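Long-range contact in Rho guanine nucleotide exchange factor 3 (Mus musculus, PDB 2Z0Q), which acts as a guanine nucleotide exchange factor for the GTPases RhoA and RhoB, and is represented here by its DH-PH domain pair: residues Y163-R168 with A187-Q192. Residues are numbered along the deposited sequence; the frame is centred on the assembly and turned at random.
Sequences YPLLLR and AINIIQ
Leu167 and Ile188 meet where two nearly antiparallel helices of the DH domain lie side by side, their local axes 9.1 Å apart at an angle of 174°; the pair illustrates how a helical bundle is joined by apolar packing with a polar margin. CB of Leu167 rests 3.6 Å from CG1 of Ile188, whose CD1 continues over the backbone of Arg168. The CD1 methyl of Leu167 fits between Ala187 and Ile191, 3.7 Å from Ala187 CB, and the side chains of Leu167 and Ile191 cross at about a right angle. Ile191 spreads its two branches over the Tyr163-Pro164 turn of the partner helix: CD1 reaches CB of Tyr163, while CG2 touches both that CB and, at 3.9 Å, CD of Pro164. The Pro164 ring stands against Ile191 CG2 and Gln192 CG, close to where the backbones come nearest, its CA 5.1 Å from that of Ile188.

No direct hydrogen bond spans the helices. At the margin, a bend at chi3 (-59°) turns the Arg168 guanidinium back along its own helix, and NH2 comes within 3.6 Å of Ile188 CG2. NH2 and Gln192 NE2, both donors, merely adjoin; a water links the two side chains instead, accepting from Arg168 NH2 at 2.9 Å and donating to Gln192 OE1.

Away from the interface, the Tyr163 hydroxyl bonds to Glu31, tying helix 155-172 to helix 15-51. Leu102, in the loop after helix 95-101, packs on Ala187 and Ile191 of the long helix 180-213, which runs on toward the PH domain; both helices belong to the helical DH domain.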
# COMPACT_ATOMS: atom_id res chain seq x y z
N TYR A 163 4.56 12.90 -8.00
CA TYR A 163 4.65 14.32 -8.35
C TYR A 163 6.08 14.79 -8.72
O TYR A 163 6.26 15.56 -9.65
CB TYR A 163 4.08 15.21 -7.23
CG TYR A 163 2.57 15.40 -7.29
CD1 TYR A 163 1.95 15.89 -8.44
CD2 TYR A 163 1.77 15.11 -6.18
CE1 TYR A 163 0.58 16.07 -8.51
CE2 TYR A 163 0.41 15.29 -6.23
CZ TYR A 163 -0.19 15.77 -7.40
OH TYR A 163 -1.56 15.93 -7.47
N PRO A 164 7.11 14.34 -7.96
CA PRO A 164 8.45 14.80 -8.33
C PRO A 164 8.78 14.46 -9.82
O PRO A 164 9.30 15.30 -10.56
CB PRO A 164 9.36 14.05 -7.34
CG PRO A 164 8.50 13.94 -6.11
CD PRO A 164 7.12 13.57 -6.71
N LEU A 165 8.46 13.24 -10.22
CA LEU A 165 8.72 12.79 -11.59
C LEU A 165 7.97 13.67 -12.61
O LEU A 165 8.53 14.12 -13.61
CB LEU A 165 8.26 11.32 -11.73
CG LEU A 165 8.36 10.64 -13.11
CD1 LEU A 165 8.28 9.07 -12.91
CD2 LEU A 165 7.26 11.11 -14.01
N LEU A 166 6.70 13.93 -12.32
CA LEU A 166 5.86 14.71 -13.23
C LEU A 166 6.29 16.17 -13.32
O LEU A 166 6.32 16.74 -14.42
CB LEU A 166 4.40 14.64 -12.78
CG LEU A 166 3.69 13.30 -12.80
CD1 LEU A 166 2.31 13.43 -12.01
CD2 LEU A 166 3.45 12.92 -14.27
N LEU A 167 6.59 16.79 -12.17
CA LEU A 167 7.02 18.18 -12.21
C LEU A 167 8.43 18.28 -12.81
O LEU A 167 8.74 19.26 -13.46
CB LEU A 167 7.02 18.79 -10.80
CG LEU A 167 5.66 18.72 -10.12
CD1 LEU A 167 5.69 19.63 -8.84
CD2 LEU A 167 4.56 19.17 -11.07
N ARG A 168 9.30 17.28 -12.58
CA ARG A 168 10.63 17.36 -13.16
C ARG A 168 10.58 17.21 -14.70
O ARG A 168 11.43 17.74 -15.42
CB ARG A 168 11.58 16.30 -12.51
CG ARG A 168 13.02 16.62 -12.83
CD ARG A 168 14.00 15.67 -12.12
NE ARG A 168 13.86 15.71 -10.67
CZ ARG A 168 13.30 14.75 -9.92
NH1 ARG A 168 12.78 13.64 -10.45
NH2 ARG A 168 13.29 14.90 -8.60
N ALA A 187 8.94 23.43 -5.99
CA ALA A 187 7.86 22.51 -5.81
C ALA A 187 8.35 21.07 -5.69
O ALA A 187 7.84 20.30 -4.89
CB ALA A 187 6.85 22.65 -6.99
N ILE A 188 9.30 20.72 -6.55
CA ILE A 188 9.83 19.37 -6.52
C ILE A 188 10.49 19.11 -5.16
O ILE A 188 10.21 18.10 -4.51
CB ILE A 188 10.86 19.18 -7.65
CG1 ILE A 188 10.15 19.19 -9.01
CG2 ILE A 188 11.60 17.84 -7.46
CD1 ILE A 188 11.08 19.44 -10.17
N ASN A 189 11.33 20.02 -4.72
CA ASN A 189 12.02 19.83 -3.41
C ASN A 189 11.06 19.71 -2.26
O ASN A 189 11.21 18.85 -1.35
CB ASN A 189 12.95 20.99 -3.08
CG ASN A 189 13.92 20.67 -1.95
OD1 ASN A 189 14.91 19.97 -2.17
ND2 ASN A 189 13.62 21.13 -0.71
N ILE A 190 10.06 20.57 -2.25
CA ILE A 190 9.09 20.54 -1.16
C ILE A 190 8.31 19.21 -1.13
O ILE A 190 8.12 18.62 -0.07
CB ILE A 190 8.11 21.70 -1.29
CG1 ILE A 190 8.87 23.02 -1.16
CG2 ILE A 190 6.98 21.57 -0.25
CD1 ILE A 190 9.60 23.23 0.16
N ILE A 191 7.87 18.74 -2.29
CA ILE A 191 7.13 17.49 -2.35
C ILE A 191 8.06 16.32 -1.99
O ILE A 191 7.63 15.38 -1.33
CB ILE A 191 6.46 17.30 -3.75
CG1 ILE A 191 5.34 18.32 -3.89
CG2 ILE A 191 5.78 15.91 -3.86
CD1 ILE A 191 4.83 18.43 -5.34
N GLN A 192 9.33 16.39 -2.39
CA GLN A 192 10.21 15.30 -1.98
C GLN A 192 10.26 15.20 -0.45
O GLN A 192 10.28 14.08 0.11
CB GLN A 192 11.61 15.50 -2.53
CG GLN A 192 11.64 15.30 -4.05
CD GLN A 192 12.99 15.62 -4.63
OE1 GLN A 192 13.49 16.73 -4.46
NE2 GLN A 192 13.60 14.64 -5.30
O HOH W 1 14.87 16.99 -7.33